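Local coordinates for EDD domain protein, DegV family (Ruminococcus gnavus, PDB 3JR7) that probably binds lipids, such as fatty acids, although its role in the cell is not known, at residues A[21-26]-A[41-46]; A[98-103]-A[132-137]; A[49-54]-A[69-74]; A[27-32]-A[141-146]; A[233-238]-A[268-273]. All blocks are in the same frame, centred on the assembly; numbering follows the deposited sequence.

Contact 1 of 5, residues A[21-26]-A[41-46]; sequences SYKVIV and GFEHVA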
# COMPACT_ATOMS: atom_id res chain seq x y z
N SER A 21 -10.71 21.10 -7.99
CA SER A 21 -9.31 21.48 -8.21
C SER A 21 -8.43 20.76 -7.20
O SER A 21 -7.96 21.35 -6.26
CB SER A 21 -9.16 22.99 -8.10
OG SER A 21 -7.87 23.41 -8.52
N TYR A 22 -8.26 19.45 -7.38
CA TYR A 22 -7.38 18.67 -6.51
C TYR A 22 -6.65 17.58 -7.27
O TYR A 22 -7.12 17.15 -8.30
CB TYR A 22 -8.17 18.06 -5.35
CG TYR A 22 -9.05 16.87 -5.68
CD1 TYR A 22 -8.59 15.59 -5.49
CD2 TYR A 22 -10.34 17.03 -6.10
CE1 TYR A 22 -9.39 14.50 -5.74
CE2 TYR A 22 -11.16 15.94 -6.38
CZ TYR A 22 -10.68 14.68 -6.18
OH TYR A 22 -11.47 13.54 -6.46
N LYS A 23 -5.52 17.13 -6.75
CA LYS A 23 -4.86 15.95 -7.29
C LYS A 23 -4.44 15.05 -6.11
O LYS A 23 -4.04 15.56 -5.06
CB LYS A 23 -3.67 16.36 -8.15
CG LYS A 23 -3.07 15.24 -8.94
CD LYS A 23 -2.09 15.74 -10.03
CE LYS A 23 -0.75 16.29 -9.47
NZ LYS A 23 0.35 16.66 -10.55
N VAL A 24 -4.53 13.74 -6.31
CA VAL A 24 -4.05 12.72 -5.35
C VAL A 24 -2.85 12.00 -5.90
O VAL A 24 -2.95 11.25 -6.90
CB VAL A 24 -5.11 11.66 -4.99
CG1 VAL A 24 -4.60 10.77 -3.82
CG2 VAL A 24 -6.47 12.33 -4.64
N ILE A 25 -1.70 12.27 -5.29
CA ILE A 25 -0.44 11.67 -5.67
C ILE A 25 -0.19 10.48 -4.72
O ILE A 25 -0.28 10.62 -3.52
CB ILE A 25 0.71 12.66 -5.49
CG1 ILE A 25 0.47 13.93 -6.37
CG2 ILE A 25 2.06 12.00 -5.81
CD1 ILE A 25 1.33 15.07 -5.98
N VAL A 26 0.14 9.34 -5.27
CA VAL A 26 0.35 8.12 -4.52
C VAL A 26 1.68 7.54 -4.95
O VAL A 26 1.96 7.48 -6.16
CB VAL A 26 -0.77 7.12 -4.81
CG1 VAL A 26 -0.63 5.87 -3.91
CG2 VAL A 26 -2.13 7.80 -4.60
N GLY A 41 -7.76 12.12 -11.64
CA GLY A 41 -7.29 12.80 -10.44
C GLY A 41 -6.20 12.05 -9.65
O GLY A 41 -5.72 12.59 -8.66
N PHE A 42 -5.82 10.83 -10.04
CA PHE A 42 -4.76 10.08 -9.33
C PHE A 42 -3.49 10.00 -10.14
O PHE A 42 -3.55 9.74 -11.35
CB PHE A 42 -5.20 8.65 -9.01
CG PHE A 42 -6.49 8.58 -8.20
CD1 PHE A 42 -6.48 8.73 -6.82
CD2 PHE A 42 -7.73 8.41 -8.84
CE1 PHE A 42 -7.69 8.70 -6.09
CE2 PHE A 42 -8.92 8.39 -8.13
CZ PHE A 42 -8.90 8.53 -6.73
N GLU A 43 -2.35 10.21 -9.50
CA GLU A 43 -1.07 10.18 -10.18
C GLU A 43 -0.07 9.42 -9.34
O GLU A 43 -0.03 9.60 -8.11
CB GLU A 43 -0.55 11.61 -10.39
CG GLU A 43 0.83 11.68 -10.92
CD GLU A 43 1.34 13.10 -11.21
OE1 GLU A 43 0.54 13.98 -11.53
OE2 GLU A 43 2.57 13.31 -11.16
N HIS A 44 0.74 8.59 -9.97
CA HIS A 44 1.78 7.85 -9.25
C HIS A 44 3.08 8.65 -9.31
O HIS A 44 3.36 9.30 -10.30
CB HIS A 44 2.09 6.46 -9.87
CG HIS A 44 1.14 5.37 -9.51
ND1 HIS A 44 0.81 5.06 -8.19
CD2 HIS A 44 0.52 4.43 -10.27
CE1 HIS A 44 0.01 4.02 -8.17
NE2 HIS A 44 -0.21 3.63 -9.42
N VAL A 45 3.87 8.52 -8.25
CA VAL A 45 5.28 8.86 -8.21
C VAL A 45 6.04 7.57 -7.98
O VAL A 45 5.81 6.86 -6.97
CB VAL A 45 5.58 9.93 -7.12
CG1 VAL A 45 7.05 10.15 -6.93
CG2 VAL A 45 4.92 11.25 -7.54
N ALA A 46 6.91 7.23 -8.93
CA ALA A 46 7.53 5.90 -8.99
C ALA A 46 8.69 5.74 -8.06
O ALA A 46 9.53 6.66 -7.90
CB ALA A 46 7.97 5.60 -10.45
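Val24, Ile25 and Val26 pair in parallel with Phe42, Glu43 and His44, the two strands of a beta-alpha-beta unit made of strand 22-27, helix 34-39 and strand 42-51. Val24 N meets Gly41 O at 2.9 Å in an almost straight bond, and Val24 O returns to Glu43 N. Glu43 O then takes Val26 N, and Val26 O takes Val45 N at 3.0 Å. Val26 O also lies at the imidazole edge of His44, where ND1 gives it a weak bond of 3.4 Å; Phe32 stacks on that ring. On the face of Val24 and Phe42, the two side chains run side by side, with Val24 CB 3.7 Å from Phe42 CD1. Helix 141-155 covers this face, touching Val24 through Val150. On the other face, Ile25 CG2 and Val45 CG2 press together at 3.4 Å, tighter than a usual carbon contact. Here Glu43 puts CG anti to its backbone N (chi1 173°) and stays extended, while Lys23 bends at chi3 (71°), which turns CE toward the acid, and NZ beyond it forms a salt bridge of 2.9 Å with Glu43 OE1. NZ meets OE1 from above the carboxylate plane, 36° out of it. Ser91 O, from helix 85-92, accepts a second bond from the same ammonium group. With helices on both faces, the pairing is typical of neighbouring parallel strands in an alpha/beta domain.

Contact 2 of 5, residues A[98-103]-A[132-137]; sequences RIYVVT and HVFNSR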
# COMPACT_ATOMS: atom_id res chain seq x y z
N ARG A 98 -5.52 21.87 -4.63
CA ARG A 98 -5.30 21.06 -3.44
C ARG A 98 -4.53 19.80 -3.81
O ARG A 98 -4.94 19.05 -4.68
CB ARG A 98 -6.64 20.71 -2.79
CG ARG A 98 -7.50 21.94 -2.50
CD ARG A 98 -8.82 21.64 -1.83
NE ARG A 98 -9.72 20.93 -2.70
CZ ARG A 98 -10.41 21.46 -3.73
NH1 ARG A 98 -10.25 22.76 -4.07
NH2 ARG A 98 -11.27 20.70 -4.44
N ILE A 99 -3.41 19.57 -3.13
CA ILE A 99 -2.57 18.41 -3.36
C ILE A 99 -2.56 17.48 -2.14
O ILE A 99 -2.22 17.90 -1.03
CB ILE A 99 -1.14 18.80 -3.68
CG1 ILE A 99 -1.13 19.81 -4.84
CG2 ILE A 99 -0.29 17.52 -3.99
CD1 ILE A 99 -1.60 19.24 -6.22
N TYR A 100 -2.92 16.22 -2.37
CA TYR A 100 -2.95 15.21 -1.30
C TYR A 100 -1.95 14.15 -1.70
O TYR A 100 -1.99 13.67 -2.81
CB TYR A 100 -4.34 14.57 -1.21
CG TYR A 100 -5.46 15.54 -0.94
CD1 TYR A 100 -5.67 16.04 0.34
CD2 TYR A 100 -6.32 15.93 -1.96
CE1 TYR A 100 -6.68 16.95 0.59
CE2 TYR A 100 -7.38 16.82 -1.70
CZ TYR A 100 -7.54 17.33 -0.42
OH TYR A 100 -8.55 18.19 -0.14
N VAL A 101 -1.04 13.79 -0.82
CA VAL A 101 0.01 12.82 -1.14
C VAL A 101 -0.17 11.61 -0.21
O VAL A 101 -0.35 11.79 1.02
CB VAL A 101 1.41 13.44 -0.98
CG1 VAL A 101 2.52 12.53 -1.61
CG2 VAL A 101 1.46 14.85 -1.60
N VAL A 102 -0.13 10.41 -0.76
CA VAL A 102 -0.29 9.19 0.04
C VAL A 102 0.92 8.32 -0.15
O VAL A 102 1.28 8.02 -1.28
CB VAL A 102 -1.51 8.40 -0.40
CG1 VAL A 102 -1.65 7.10 0.52
CG2 VAL A 102 -2.77 9.29 -0.31
N THR A 103 1.60 7.97 0.94
CA THR A 103 2.84 7.24 0.90
C THR A 103 2.81 5.99 1.73
O THR A 103 1.98 5.83 2.64
CB THR A 103 4.07 8.08 1.40
OG1 THR A 103 4.04 8.23 2.82
CG2 THR A 103 4.14 9.45 0.70
N HIS A 132 -0.77 18.34 1.48
CA HIS A 132 -0.73 17.50 2.67
C HIS A 132 -0.23 16.13 2.33
O HIS A 132 -0.74 15.48 1.40
CB HIS A 132 -2.09 17.41 3.38
CG HIS A 132 -2.01 16.67 4.67
ND1 HIS A 132 -1.61 17.27 5.84
CD2 HIS A 132 -2.12 15.34 4.95
CE1 HIS A 132 -1.56 16.36 6.80
NE2 HIS A 132 -1.86 15.19 6.29
N VAL A 133 0.77 15.66 3.08
CA VAL A 133 1.33 14.33 2.92
C VAL A 133 0.73 13.37 4.01
O VAL A 133 0.91 13.62 5.22
CB VAL A 133 2.86 14.34 3.03
CG1 VAL A 133 3.40 12.94 2.82
CG2 VAL A 133 3.47 15.30 1.99
N PHE A 134 0.03 12.32 3.58
CA PHE A 134 -0.53 11.31 4.49
C PHE A 134 0.48 10.14 4.60
O PHE A 134 0.84 9.51 3.61
CB PHE A 134 -1.87 10.77 3.99
CG PHE A 134 -2.97 11.77 3.88
CD1 PHE A 134 -3.67 12.18 5.01
CD2 PHE A 134 -3.33 12.28 2.65
CE1 PHE A 134 -4.69 13.13 4.91
CE2 PHE A 134 -4.34 13.21 2.53
CZ PHE A 134 -5.02 13.64 3.65
N ASN A 135 0.99 9.91 5.79
CA ASN A 135 1.75 8.71 6.07
C ASN A 135 0.69 7.63 6.21
O ASN A 135 -0.04 7.62 7.18
CB ASN A 135 2.49 8.90 7.40
CG ASN A 135 3.09 7.63 7.96
OD1 ASN A 135 3.12 6.60 7.29
ND2 ASN A 135 3.59 7.71 9.19
N SER A 136 0.62 6.68 5.29
CA SER A 136 -0.41 5.64 5.35
C SER A 136 -0.29 4.73 6.56
O SER A 136 -1.25 4.16 6.88
CB SER A 136 -0.39 4.73 4.12
OG SER A 136 0.77 3.94 4.06
N ARG A 137 0.88 4.59 7.18
CA ARG A 137 1.18 3.55 8.17
C ARG A 137 0.88 2.14 7.63
O ARG A 137 0.50 1.24 8.38
CB ARG A 137 0.46 3.86 9.48
CG ARG A 137 1.00 5.21 10.14
CD ARG A 137 -0.04 5.95 11.00
NE ARG A 137 0.49 7.25 11.42
CZ ARG A 137 0.32 8.45 10.79
NH1 ARG A 137 -0.44 8.63 9.69
NH2 ARG A 137 0.92 9.54 11.32
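The Phe134 ring carries the edge of the His132 imidazole on one face, with His132 CD2 3.3 Å above the ring plane, over its centre, while Tyr100 CB and Val101 O lie at its rim. The contact pairs the parallel strands of the beta-alpha-beta unit formed by strand 98-103, helix 111-126 and strand 130-135. Tyr100 CD1 comes within 3.8 Å of Phe134 CE2, and the two aromatic side chains run alongside each other. Both have CG anti to the carbonyl carbon (chi1 -58° for Tyr100, -62° for Phe134), which sends the rings the same way. Helix 160-173 covers the aromatic face: Val167 touches Phe134, and Glu168 accepts from His132 NE2. Tyr100 OH bonds to Glu154 of helix 141-155. On the face of Val101 and Val133, Val101 CB and Val133 CG2 pack at 4.1 Å, and Thr103 CG2 crosses toward Val133 CG1; Tyr88 and Tyr112 close over this side. The backbones are joined by Ile99 O to His132 N, His132 O to Val101 N, Val101 O to Phe134 N and Phe134 O to Thr103 N. Farther along, Asn135 OD1 accepts from Arg137 N in an Asx turn. Beside it Thr103 O is gripped twice by Ser136, by the backbone N at 3.1 Å and by OG at 2.7 Å, the hydroxyl approaching in the carbonyl plane, on a lone pair of Thr103 O.

Contact 3 of 5, residues A[49-54]-A[69-74]; sequences IQIEDT and LKIAES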
# COMPACT_ATOMS: atom_id res chain seq x y z
N ILE A 49 13.51 0.01 -8.41
CA ILE A 49 13.77 -1.38 -8.03
C ILE A 49 15.10 -1.75 -8.64
O ILE A 49 15.34 -1.45 -9.78
CB ILE A 49 12.69 -2.35 -8.55
CG1 ILE A 49 11.35 -2.10 -7.88
CG2 ILE A 49 13.12 -3.86 -8.34
CD1 ILE A 49 10.17 -2.50 -8.77
N GLN A 50 15.94 -2.38 -7.84
CA GLN A 50 17.29 -2.80 -8.23
C GLN A 50 17.51 -4.29 -7.94
O GLN A 50 17.44 -4.72 -6.79
CB GLN A 50 18.31 -1.94 -7.49
CG GLN A 50 18.05 -0.42 -7.73
CD GLN A 50 17.17 0.27 -6.66
OE1 GLN A 50 17.22 -0.08 -5.47
NE2 GLN A 50 16.41 1.28 -7.07
N ILE A 51 17.76 -5.07 -8.99
CA ILE A 51 18.01 -6.51 -8.89
C ILE A 51 19.24 -6.81 -9.76
O ILE A 51 19.21 -6.62 -10.97
CB ILE A 51 16.85 -7.36 -9.38
CG1 ILE A 51 15.59 -7.07 -8.58
CG2 ILE A 51 17.20 -8.88 -9.23
CD1 ILE A 51 14.32 -7.42 -9.29
N GLU A 52 20.32 -7.21 -9.12
CA GLU A 52 21.60 -7.44 -9.83
C GLU A 52 22.00 -6.16 -10.57
O GLU A 52 22.23 -5.16 -9.90
CB GLU A 52 21.51 -8.70 -10.69
CG GLU A 52 21.43 -9.92 -9.80
CD GLU A 52 21.24 -11.24 -10.54
OE1 GLU A 52 20.56 -11.28 -11.62
OE2 GLU A 52 21.75 -12.24 -10.00
N ASP A 53 22.06 -6.16 -11.90
CA ASP A 53 22.50 -4.93 -12.65
C ASP A 53 21.37 -4.26 -13.34
O ASP A 53 21.58 -3.33 -14.17
CB ASP A 53 23.55 -5.30 -13.71
CG ASP A 53 24.82 -5.80 -13.09
OD1 ASP A 53 25.49 -5.01 -12.37
OD2 ASP A 53 25.13 -7.00 -13.33
N THR A 54 20.17 -4.74 -13.06
CA THR A 54 19.00 -4.15 -13.62
C THR A 54 18.50 -3.12 -12.60
O THR A 54 18.50 -3.34 -11.39
CB THR A 54 17.94 -5.22 -13.92
OG1 THR A 54 18.51 -6.23 -14.76
CG2 THR A 54 16.72 -4.59 -14.60
N LEU A 69 10.11 -13.12 -12.73
CA LEU A 69 11.15 -14.00 -13.33
C LEU A 69 12.55 -13.49 -12.98
O LEU A 69 13.45 -14.28 -12.65
CB LEU A 69 10.98 -14.07 -14.86
CG LEU A 69 9.81 -14.95 -15.33
CD1 LEU A 69 9.55 -14.69 -16.76
CD2 LEU A 69 10.06 -16.47 -15.07
N LYS A 70 12.74 -12.17 -13.01
CA LYS A 70 14.02 -11.63 -12.59
C LYS A 70 14.32 -11.93 -11.12
O LYS A 70 15.46 -12.30 -10.75
CB LYS A 70 14.09 -10.12 -12.88
CG LYS A 70 15.42 -9.49 -12.53
CD LYS A 70 16.58 -10.10 -13.35
CE LYS A 70 17.83 -9.23 -13.27
NZ LYS A 70 18.89 -9.70 -14.22
N ILE A 71 13.32 -11.75 -10.26
CA ILE A 71 13.48 -12.15 -8.84
C ILE A 71 13.85 -13.63 -8.70
O ILE A 71 14.71 -14.02 -7.89
CB ILE A 71 12.19 -11.87 -8.00
CG1 ILE A 71 11.92 -10.34 -7.90
CG2 ILE A 71 12.28 -12.56 -6.62
CD1 ILE A 71 10.45 -10.02 -7.49
N ALA A 72 13.15 -14.46 -9.45
CA ALA A 72 13.35 -15.92 -9.31
C ALA A 72 14.77 -16.31 -9.76
O ALA A 72 15.42 -17.17 -9.16
CB ALA A 72 12.30 -16.67 -10.10
N GLU A 73 15.26 -15.64 -10.81
CA GLU A 73 16.60 -15.90 -11.36
C GLU A 73 17.71 -15.38 -10.50
O GLU A 73 18.75 -16.02 -10.39
CB GLU A 73 16.75 -15.24 -12.72
CG GLU A 73 16.03 -16.01 -13.76
CD GLU A 73 15.54 -15.16 -14.91
OE1 GLU A 73 16.19 -14.12 -15.23
OE2 GLU A 73 14.48 -15.54 -15.47
N SER A 74 17.51 -14.21 -9.91
CA SER A 74 18.54 -13.58 -9.14
C SER A 74 18.76 -14.22 -7.78
O SER A 74 17.86 -14.28 -6.93
CB SER A 74 18.22 -12.10 -8.92
OG SER A 74 18.99 -11.63 -7.83
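Lys70 reaches from helix 64-73 over Ile51 to the turn that follows strand 42-51, and its chain can be followed outward. CB points toward 49-54, with CG anti to the backbone N (chi1 -177°), and CG rests 3.8 Å from Ile51 CG2, with Ile51 CD1 next to it. A bend at chi2 (61°) places CD, and the lysine and Ile51 slide past each other in opposite directions. CE then lies 3.4 Å from Thr54 OG1 and a little farther from Ile51 O. At the tip, NZ forms a weak salt bridge of 3.5 Å with Glu52 OE1. An alanine here would probably deprive Glu52 of this weak ionic partner and open a gap along Ile51 where the methylene groups now lie. Beside the lysine, Ser74 enters from just after the helix: its CB is only 3.4 Å from Ile51 CG2, a tight carbon contact, and 3.5 Å from Glu52 CD. Ser74 OG is held by Ser76 O in the following loop. Ile51 CD1 also touches Ile71 CG1 at 4.0 Å, while Trp56 of strand 54-57 packs against both Ile51 and Lys70. The turn itself is closed by two backbone bonds between Ile51 and Thr54, N to O in each direction, around Glu52 and Asp53. Glu52, at the first corner of the turn, points toward the end of the helix. Such a type II' turn joining antiparallel strands 42-51 and 54-57 is typical of a two-residue beta hairpin, here backed by a helix.

Contact 4 of 5, residues A[27-32]-A[141-146]; sequences DSCGEF and VGETLI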
# COMPACT_ATOMS: atom_id res chain seq x y z
N ASP A 27 2.54 7.13 -4.01
CA ASP A 27 3.76 6.47 -4.44
C ASP A 27 3.39 5.12 -5.08
O ASP A 27 2.27 4.63 -4.92
CB ASP A 27 4.85 6.36 -3.36
CG ASP A 27 4.50 5.39 -2.22
OD1 ASP A 27 3.81 4.36 -2.42
OD2 ASP A 27 5.01 5.64 -1.11
N SER A 28 4.32 4.56 -5.86
CA SER A 28 3.94 3.50 -6.81
C SER A 28 3.58 2.19 -6.09
O SER A 28 2.98 1.31 -6.65
CB SER A 28 5.06 3.27 -7.81
OG SER A 28 6.20 2.80 -7.17
N CYS A 29 3.90 2.09 -4.81
CA CYS A 29 3.50 0.91 -4.04
C CYS A 29 1.99 0.77 -4.00
O CYS A 29 1.45 -0.34 -4.09
CB CYS A 29 4.10 0.95 -2.63
SG CYS A 29 3.79 -0.58 -1.74
N GLY A 30 1.30 1.90 -3.94
CA GLY A 30 -0.13 1.90 -3.85
C GLY A 30 -0.77 1.60 -5.17
O GLY A 30 -0.65 2.42 -6.09
N GLU A 31 -1.49 0.47 -5.27
CA GLU A 31 -2.06 0.05 -6.56
C GLU A 31 -3.21 0.96 -6.97
O GLU A 31 -3.89 1.46 -6.13
CB GLU A 31 -2.59 -1.41 -6.49
CG GLU A 31 -1.56 -2.50 -6.33
CD GLU A 31 -0.93 -2.59 -4.96
OE1 GLU A 31 -1.52 -2.06 -3.97
OE2 GLU A 31 0.15 -3.21 -4.88
N PHE A 32 -3.42 1.18 -8.28
CA PHE A 32 -4.66 1.82 -8.79
C PHE A 32 -5.56 0.80 -9.42
O PHE A 32 -5.09 -0.04 -10.18
CB PHE A 32 -4.39 2.88 -9.87
CG PHE A 32 -3.70 4.14 -9.37
CD1 PHE A 32 -3.51 4.39 -8.01
CD2 PHE A 32 -3.24 5.07 -10.29
CE1 PHE A 32 -2.86 5.55 -7.60
CE2 PHE A 32 -2.63 6.21 -9.90
CZ PHE A 32 -2.42 6.45 -8.52
N VAL A 141 -2.44 -1.78 -1.01
CA VAL A 141 -3.84 -1.38 -1.04
C VAL A 141 -4.29 -0.54 0.17
O VAL A 141 -5.34 0.12 0.13
CB VAL A 141 -4.84 -2.58 -1.28
CG1 VAL A 141 -4.82 -3.01 -2.76
CG2 VAL A 141 -4.59 -3.72 -0.31
N GLY A 142 -3.50 -0.54 1.24
CA GLY A 142 -3.71 0.47 2.32
C GLY A 142 -3.64 1.89 1.72
O GLY A 142 -4.48 2.74 2.00
N GLU A 143 -2.65 2.13 0.86
CA GLU A 143 -2.51 3.45 0.19
C GLU A 143 -3.67 3.70 -0.77
O GLU A 143 -4.22 4.82 -0.85
CB GLU A 143 -1.19 3.50 -0.56
CG GLU A 143 0.05 3.40 0.36
CD GLU A 143 1.35 3.33 -0.42
OE1 GLU A 143 1.61 4.23 -1.23
OE2 GLU A 143 2.10 2.36 -0.21
N THR A 144 -4.05 2.66 -1.50
CA THR A 144 -5.12 2.71 -2.46
C THR A 144 -6.38 3.17 -1.76
O THR A 144 -7.07 4.11 -2.21
CB THR A 144 -5.39 1.31 -3.07
OG1 THR A 144 -4.16 0.74 -3.56
CG2 THR A 144 -6.41 1.40 -4.16
N LEU A 145 -6.68 2.53 -0.64
CA LEU A 145 -7.91 2.84 0.09
C LEU A 145 -7.91 4.28 0.64
O LEU A 145 -8.93 4.95 0.60
CB LEU A 145 -8.16 1.84 1.21
CG LEU A 145 -8.75 0.50 0.80
CD1 LEU A 145 -8.72 -0.47 1.98
CD2 LEU A 145 -10.14 0.65 0.23
N ILE A 146 -6.76 4.74 1.09
CA ILE A 146 -6.60 6.14 1.54
C ILE A 146 -6.87 7.14 0.37
O ILE A 146 -7.63 8.08 0.54
CB ILE A 146 -5.20 6.37 2.16
CG1 ILE A 146 -5.06 5.53 3.47
CG2 ILE A 146 -4.95 7.85 2.49
CD1 ILE A 146 -3.62 5.37 3.93
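Asp27, which ends strand 22-27, and Gly30 and Glu31 in the loop after it meet Val141, Glu143 and Thr144 in the first turns of helix 141-155, within the buried centre of this DegV-family alpha/beta protein. A type I turn from Asp27 to Gly30 shapes the loop, and the Cys29 side chain lies about 4 Å from a bound polyether, probably from the crystallisation liquor. Carboxylate meets carboxylate first: Asp27 OD1 is 2.5 Å from Glu143 OE1, with the two planes almost perpendicular (86°). Asp27 OD2 is held by Ser111 OG and Leu104 N. In the packing, Glu143 OE2 lies 3.4 Å from Cys29 CB, and Glu143 CB is 3.8 Å from Gly30 CA, on the side where a beta carbon would point and collide with it. An alanine in place of Glu143 would probably leave Asp27 OD1 without its facing oxygen and open a gap beside Cys29. Glu31 bends at chi2 (73°), which places CD; its OE1 lies 3.6 Å from Val141 CG1 and bonds to Ser140, and OE2 to Ser282 and Ser285. The hydrogen bond across the contact comes from Thr144 OG1, which meets Glu31 O at 2.7 Å in the carbonyl plane, on a lone pair.

Contact 5 of 5, residues A[233-238]-A[268-273]; sequences MADCVA and KERFAV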
# COMPACT_ATOMS: atom_id res chain seq x y z
N MSE A 233 -6.01 -15.61 9.12
CA MSE A 233 -5.96 -14.19 8.70
C MSE A 233 -7.36 -13.58 8.69
O MSE A 233 -7.57 -12.52 9.29
CB MSE A 233 -5.30 -13.99 7.33
CG MSE A 233 -5.26 -12.49 6.97
SE MSE A 233 -4.14 -12.11 5.47
CE MSE A 233 -2.81 -13.44 5.93
N ALA A 234 -8.31 -14.26 8.05
CA ALA A 234 -9.74 -13.85 8.05
C ALA A 234 -10.27 -13.61 9.44
O ALA A 234 -10.96 -12.64 9.65
CB ALA A 234 -10.65 -14.88 7.30
N ASP A 235 -9.96 -14.50 10.38
CA ASP A 235 -10.38 -14.33 11.75
C ASP A 235 -9.73 -13.07 12.34
O ASP A 235 -10.41 -12.33 13.03
CB ASP A 235 -10.05 -15.52 12.64
CG ASP A 235 -10.82 -16.77 12.26
OD1 ASP A 235 -11.93 -16.66 11.69
OD2 ASP A 235 -10.32 -17.88 12.56
N CYS A 236 -8.43 -12.84 12.09
CA CYS A 236 -7.76 -11.65 12.65
C CYS A 236 -8.42 -10.38 12.15
O CYS A 236 -8.70 -9.44 12.93
CB CYS A 236 -6.31 -11.60 12.29
SG CYS A 236 -5.30 -12.82 13.10
N VAL A 237 -8.69 -10.33 10.86
CA VAL A 237 -9.31 -9.14 10.26
C VAL A 237 -10.66 -8.92 10.93
O VAL A 237 -10.99 -7.80 11.35
CB VAL A 237 -9.53 -9.29 8.76
CG1 VAL A 237 -10.22 -8.06 8.22
CG2 VAL A 237 -8.19 -9.59 8.03
N ALA A 238 -11.40 -10.02 11.06
CA ALA A 238 -12.74 -9.95 11.63
C ALA A 238 -12.74 -9.52 13.11
O ALA A 238 -13.65 -8.80 13.54
CB ALA A 238 -13.48 -11.29 11.45
N LYS A 268 -16.15 -12.45 3.76
CA LYS A 268 -17.59 -12.23 3.61
C LYS A 268 -18.45 -13.11 4.52
O LYS A 268 -19.54 -12.73 4.89
CB LYS A 268 -17.98 -12.48 2.18
CG LYS A 268 -19.39 -12.11 1.86
CD LYS A 268 -19.59 -12.05 0.33
CE LYS A 268 -20.71 -11.11 -0.05
NZ LYS A 268 -22.03 -11.71 0.17
N GLU A 269 -17.94 -14.28 4.87
CA GLU A 269 -18.60 -15.11 5.84
C GLU A 269 -18.58 -14.50 7.26
O GLU A 269 -19.42 -14.86 8.10
CB GLU A 269 -17.94 -16.49 5.91
CG GLU A 269 -17.99 -17.35 4.68
CD GLU A 269 -17.30 -18.70 4.90
OE1 GLU A 269 -16.12 -18.77 5.38
OE2 GLU A 269 -17.95 -19.71 4.59
N ARG A 270 -17.59 -13.66 7.53
CA ARG A 270 -17.33 -13.13 8.84
C ARG A 270 -17.89 -11.72 9.11
O ARG A 270 -18.16 -11.42 10.23
CB ARG A 270 -15.84 -13.19 9.18
CG ARG A 270 -15.29 -14.59 9.16
CD ARG A 270 -13.83 -14.67 9.02
NE ARG A 270 -13.41 -15.98 9.45
CZ ARG A 270 -13.73 -17.10 8.85
NH1 ARG A 270 -13.34 -18.22 9.35
NH2 ARG A 270 -14.46 -17.08 7.75
N PHE A 271 -18.04 -10.89 8.09
CA PHE A 271 -18.61 -9.54 8.26
C PHE A 271 -19.01 -8.94 6.92
O PHE A 271 -18.49 -9.31 5.86
CB PHE A 271 -17.65 -8.58 8.98
CG PHE A 271 -16.27 -8.47 8.34
CD1 PHE A 271 -16.00 -7.52 7.36
CD2 PHE A 271 -15.26 -9.31 8.75
CE1 PHE A 271 -14.73 -7.39 6.78
CE2 PHE A 271 -13.98 -9.22 8.20
CZ PHE A 271 -13.72 -8.27 7.19
N ALA A 272 -19.91 -7.97 6.98
CA ALA A 272 -20.43 -7.33 5.78
C ALA A 272 -19.70 -6.00 5.57
O ALA A 272 -19.61 -5.19 6.48
CB ALA A 272 -21.99 -7.09 5.94
N VAL A 273 -19.22 -5.74 4.37
CA VAL A 273 -18.55 -4.48 4.06
C VAL A 273 -19.36 -3.73 3.06
O VAL A 273 -20.25 -4.29 2.49
CB VAL A 273 -17.17 -4.72 3.44
CG1 VAL A 273 -16.21 -5.20 4.49
CG2 VAL A 273 -17.29 -5.66 2.25
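A salt bridge between Asp235 and Arg270, with small apolar contacts beside it, joins helix 226-240 to the chain leaving helix 257-270, two helices of the alpha/beta domain built on the mixed sheet that contains strands 248-253 and 275-280. Arg270 runs extended from CG to NE across the helix surface, and its guanidinium grips Asp235 OD1 side-on with two nitrogens. NE is 2.8 Å from OD1 and NH1 is 3.1 Å away. Both donors come from the same face of the carboxylate, 28° out of its plane, although OD1 lies in the plane of the guanidinium. Arg270 NH2 bonds to Leu266 O and weakly to Glu269 OE1, which extends the charged network and probably limits rotation of the group. One guanidinium face rests over Ala234 CB, which is 3.6 Å from Arg270 CD. The small alanines let the chains come close: Ala238 CB touches Arg270 CB at 3.8 Å. The Phe271 ring approaches Ala238 and Val237 obliquely; Leu249 of the sheet and Val241 lie on it too. At the far end of the ring, Phe271 CZ is 3.7 Å from Val237 CG1, the two side chains crossing at about a right angle.

Contacts 1 and 2 are successive parallel pairings in one sheet, centres about 10 Å apart; strands 22-27 and 98-103 are joined by a probable hydrogen bond from Val102 N to Ile25 O, 2.8 Å. Contact 4 lies at the end of both strands, its centre about 11 Å from each of theirs, with Asp27 N bonded to Val102 O and His44 of contact 1 against Phe32. The polyether site draws on this region: Arg137 of contact 2 belongs to its pocket, and Cys29 of contact 4 borders it. Contact 3 continues strand 42-51 outward, its centre about 28 Å from that of contact 1. Contact 5 joins helices beside the other sheet, about 36 Å from contact 3 between centres.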